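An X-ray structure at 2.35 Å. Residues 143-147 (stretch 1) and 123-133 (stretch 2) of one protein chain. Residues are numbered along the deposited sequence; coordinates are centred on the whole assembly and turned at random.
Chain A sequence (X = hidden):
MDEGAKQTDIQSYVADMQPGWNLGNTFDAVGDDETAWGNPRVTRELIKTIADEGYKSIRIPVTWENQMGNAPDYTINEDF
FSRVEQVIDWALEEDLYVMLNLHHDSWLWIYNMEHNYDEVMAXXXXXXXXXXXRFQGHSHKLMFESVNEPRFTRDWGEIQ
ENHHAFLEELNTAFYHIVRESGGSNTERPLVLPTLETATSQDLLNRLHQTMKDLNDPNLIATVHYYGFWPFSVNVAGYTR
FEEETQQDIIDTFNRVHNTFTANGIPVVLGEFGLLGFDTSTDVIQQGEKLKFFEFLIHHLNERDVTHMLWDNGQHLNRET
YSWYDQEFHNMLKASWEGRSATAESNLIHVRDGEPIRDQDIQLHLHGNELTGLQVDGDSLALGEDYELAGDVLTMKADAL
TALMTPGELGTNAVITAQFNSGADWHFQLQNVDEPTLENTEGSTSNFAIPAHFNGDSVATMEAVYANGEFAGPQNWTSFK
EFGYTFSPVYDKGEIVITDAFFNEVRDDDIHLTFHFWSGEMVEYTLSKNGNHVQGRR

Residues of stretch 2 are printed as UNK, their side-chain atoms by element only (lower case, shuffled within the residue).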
# COMPACT_ATOMS: atom_id res chain seq x y z
N MSE A 143 3.19 -2.82 -23.03
CA MSE A 143 4.31 -1.90 -22.87
C MSE A 143 5.39 -2.52 -21.98
O MSE A 143 5.10 -3.39 -21.15
CB MSE A 143 3.83 -0.57 -22.28
CG MSE A 143 3.47 -0.65 -20.80
SE MSE A 143 2.29 0.79 -20.24
CE MSE A 143 0.59 -0.01 -20.79
N PHE A 144 6.63 -2.07 -22.16
CA PHE A 144 7.77 -2.59 -21.41
C PHE A 144 8.30 -1.55 -20.44
O PHE A 144 8.45 -0.39 -20.82
CB PHE A 144 8.90 -3.00 -22.35
CG PHE A 144 8.54 -4.09 -23.32
CD1 PHE A 144 7.53 -5.00 -23.04
CD2 PHE A 144 9.23 -4.21 -24.52
CE1 PHE A 144 7.22 -6.02 -23.94
CE2 PHE A 144 8.92 -5.22 -25.42
CZ PHE A 144 7.91 -6.12 -25.13
N GLU A 145 8.58 -1.93 -19.19
CA GLU A 145 9.37 -1.06 -18.32
C GLU A 145 10.72 -1.70 -18.00
O GLU A 145 10.80 -2.90 -17.71
CB GLU A 145 8.63 -0.67 -17.03
CG GLU A 145 8.14 -1.81 -16.21
CD GLU A 145 7.80 -1.43 -14.77
OE1 GLU A 145 8.43 -0.52 -14.19
OE2 GLU A 145 6.88 -2.06 -14.21
N SER A 146 11.76 -0.88 -18.06
CA SER A 146 13.14 -1.36 -18.09
C SER A 146 13.54 -2.22 -16.90
O SER A 146 14.09 -3.30 -17.08
CB SER A 146 14.09 -0.17 -18.18
OG SER A 146 13.92 0.67 -17.05
N VAL A 147 13.27 -1.72 -15.70
CA VAL A 147 13.67 -2.40 -14.47
C VAL A 147 12.88 -1.84 -13.28
O VAL A 147 12.66 -0.63 -13.20
CB VAL A 147 15.19 -2.24 -14.21
CG1 VAL A 147 15.62 -0.80 -14.46
CG2 VAL A 147 15.56 -2.70 -12.80
N UNK A 123 23.67 -9.89 -19.39
CA UNK A 123 22.43 -10.55 -18.99
C UNK A 123 21.21 -9.69 -19.29
O UNK A 123 20.20 -10.17 -19.77
c UNK A 123 23.51 -11.85 -17.07
n UNK A 123 21.95 -13.45 -13.94
c UNK A 123 22.05 -12.96 -15.35
c UNK A 123 23.36 -12.23 -15.60
c UNK A 123 22.44 -10.89 -17.50
N UNK A 124 21.32 -8.41 -18.95
CA UNK A 124 20.27 -7.43 -19.18
C UNK A 124 19.92 -7.36 -20.66
O UNK A 124 18.74 -7.38 -21.05
o UNK A 124 16.97 -1.85 -18.73
c UNK A 124 19.72 -4.96 -18.68
c UNK A 124 20.74 -6.07 -18.65
c UNK A 124 17.78 -3.86 -17.74
c UNK A 124 18.71 -4.89 -17.73
c UNK A 124 19.79 -3.94 -19.63
c UNK A 124 17.87 -2.88 -18.70
c UNK A 124 18.88 -2.92 -19.65
N UNK A 125 20.96 -7.32 -21.48
CA UNK A 125 20.81 -7.30 -22.93
C UNK A 125 20.15 -8.57 -23.46
O UNK A 125 19.23 -8.49 -24.27
c UNK A 125 21.99 -7.13 -25.13
c UNK A 125 22.16 -7.13 -23.62
o UNK A 125 22.74 -5.89 -23.20
N UNK A 126 20.62 -9.73 -23.00
CA UNK A 126 20.02 -11.01 -23.39
C UNK A 126 18.54 -11.08 -23.03
O UNK A 126 17.70 -11.54 -23.82
c UNK A 126 20.78 -12.17 -22.75
N UNK A 127 18.22 -10.62 -21.82
CA UNK A 127 16.84 -10.58 -21.35
C UNK A 127 15.96 -9.73 -22.24
O UNK A 127 14.95 -10.21 -22.76
c UNK A 127 16.84 -11.07 -18.80
c UNK A 127 16.76 -10.04 -19.92
c UNK A 127 16.58 -10.41 -17.45
c UNK A 127 15.85 -12.19 -19.06
N UNK A 128 16.33 -8.47 -22.43
CA UNK A 128 15.45 -7.61 -23.21
C UNK A 128 15.47 -7.95 -24.71
O UNK A 128 14.55 -7.58 -25.43
c UNK A 128 12.58 -5.93 -22.25
c UNK A 128 12.25 -4.89 -19.64
c UNK A 128 15.71 -5.17 -20.60
c UNK A 128 11.16 -5.23 -20.40
c UNK A 128 15.79 -6.13 -22.98
c UNK A 128 13.69 -5.59 -21.49
c UNK A 128 11.31 -5.75 -21.70
c UNK A 128 15.11 -5.63 -21.74
c UNK A 128 13.53 -5.07 -20.19
n UNK A 128 14.75 -4.82 -19.67
N UNK A 129 16.49 -8.68 -25.16
CA UNK A 129 16.48 -9.20 -26.52
C UNK A 129 15.43 -10.31 -26.65
O UNK A 129 14.60 -10.28 -27.56
c UNK A 129 17.85 -9.72 -26.92
o UNK A 129 21.07 -8.36 -28.11
c UNK A 129 18.80 -8.64 -27.43
o UNK A 129 20.51 -10.30 -27.23
c UNK A 129 20.23 -9.14 -27.60
N UNK A 130 15.46 -11.28 -25.74
CA UNK A 130 14.47 -12.36 -25.78
C UNK A 130 13.04 -11.83 -25.60
O UNK A 130 12.12 -12.27 -26.30
c UNK A 130 16.37 -15.09 -23.77
c UNK A 130 14.76 -13.41 -24.71
c UNK A 130 16.05 -14.17 -24.92
o UNK A 130 15.78 -16.16 -23.64
n UNK A 130 17.30 -14.69 -22.92
N UNK A 131 12.86 -10.87 -24.69
CA UNK A 131 11.54 -10.27 -24.47
C UNK A 131 11.09 -9.47 -25.68
O UNK A 131 9.92 -9.54 -26.07
c UNK A 131 11.55 -9.38 -23.22
c UNK A 131 10.79 -11.11 -21.60
c UNK A 131 11.93 -9.09 -20.75
c UNK A 131 11.84 -10.08 -21.89
N UNK A 132 12.00 -8.69 -26.27
CA UNK A 132 11.69 -7.93 -27.49
C UNK A 132 11.24 -8.85 -28.60
O UNK A 132 10.26 -8.57 -29.29
c UNK A 132 12.91 -7.13 -27.96
o UNK A 132 13.07 -5.96 -27.19
N UNK A 133 11.95 -9.96 -28.78
CA UNK A 133 11.64 -10.88 -29.87
C UNK A 133 10.33 -11.63 -29.65
O UNK A 133 9.53 -11.74 -30.59
o UNK A 133 12.12 -13.45 -32.41
c UNK A 133 13.45 -11.74 -31.42
c UNK A 133 12.60 -12.31 -32.55
c UNK A 133 12.77 -11.90 -30.07
o UNK A 133 12.40 -11.61 -33.57

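Position 123 opens the helical stretch with four carbons in an unbranched row ending in a nitrogen. The side chain stays out of reach of stretch 1 and is partly exposed; it is Lys 123. Position 124 carries one carbon, then a six-carbon ring bearing an oxygen. Its CA-to-CB bond points toward the strand segment, and the oxygen borne by the ring approaches Ser 146. This is Tyr 124, with OH 3.4 Å from Ser 146 CB; the hydroxyl finds its hydrogen bond elsewhere in the structure.

At 125 a single carbon carries one oxygen and one carbon, a beta-branched pattern with both branches short, far from stretch 1. The atoms fit Thr 125. Position 126 has one carbon alone and is buried, though out of reach of the strand: Ala 126. Four carbons forked at the second occupy 127, and the fork beyond CB distinguishes Leu 127 from a beta-branched residue. It too is buried without touching stretch 1.

Position 128 holds the largest side chain of the stretch, one carbon followed by fused five- and six-membered rings containing eight carbons and one nitrogen. The ring nitrogen reaches Ser 146 O, and the six-membered ring packs by Phe 144. Only tryptophan has this outline. Although its CA-to-CB bond runs sideways, the end of Trp 128 comes nearer, and more of its area is covered by the contact than that of any other residue. Trp 128 NE1 donates a hydrogen bond to Ser 146 O at 3.1 Å, with an N-H...O angle of 145°, although the placement of this nitrogen is somewhat less sure. Trp 128 CZ2 lies 3.1 Å from Glu 145 O, so two successive backbone carbonyls meet the indole edge near its plane.

At position 129 three carbons, the third bearing two oxygens, lie out of reach of stretch 1; this is the exposed Glu 129. At 130 the same length ends in one oxygen and one nitrogen, also out of reach of stretch 1, giving Gln 130; Gln 130 NE2 turns back along the helix to donate to Ala 126 O at 3.3 Å. Position 131 repeats the four-carbon fork and directs its CA-to-CB bond toward the strand. Leu 131 nevertheless meets Phe 144 through its backbone, with Leu 131 O 4.1 Å from Phe 144 CZ. At 132, one carbon and one oxygen lie beside a CA that nears the Phe 144 ring. This is Ser 132, whose OG donates to Trp 128 O at 2.8 Å, while Ser 132 CA sits 4.4 Å from Phe 144 CE2. Position 133, again three carbons with two terminal oxygens, is exposed and remote from the strand: Glu 133.

The strand and helix run nearly antiparallel, at 173°, with axes 11.1 Å apart at closest approach. Aromatic side chains span this gap. Phe 144 points its CA-to-CB bond toward the helix, and Trp 128 CZ3 lies over one face of its ring, 3.6 Å from Phe 144 CG; the two six-membered rings meet obliquely, with planes at 42°. Trp 128 thus joins apolar packing to a polar anchor where the strand gives way to loop. The interface is compact, burying 295 Å² in total, and the charged side chains of this stretch, Lys 123, Glu 129 and Glu 133, take no part in it.

Stretch 2, residues 123-133: KYTALWEQLSE
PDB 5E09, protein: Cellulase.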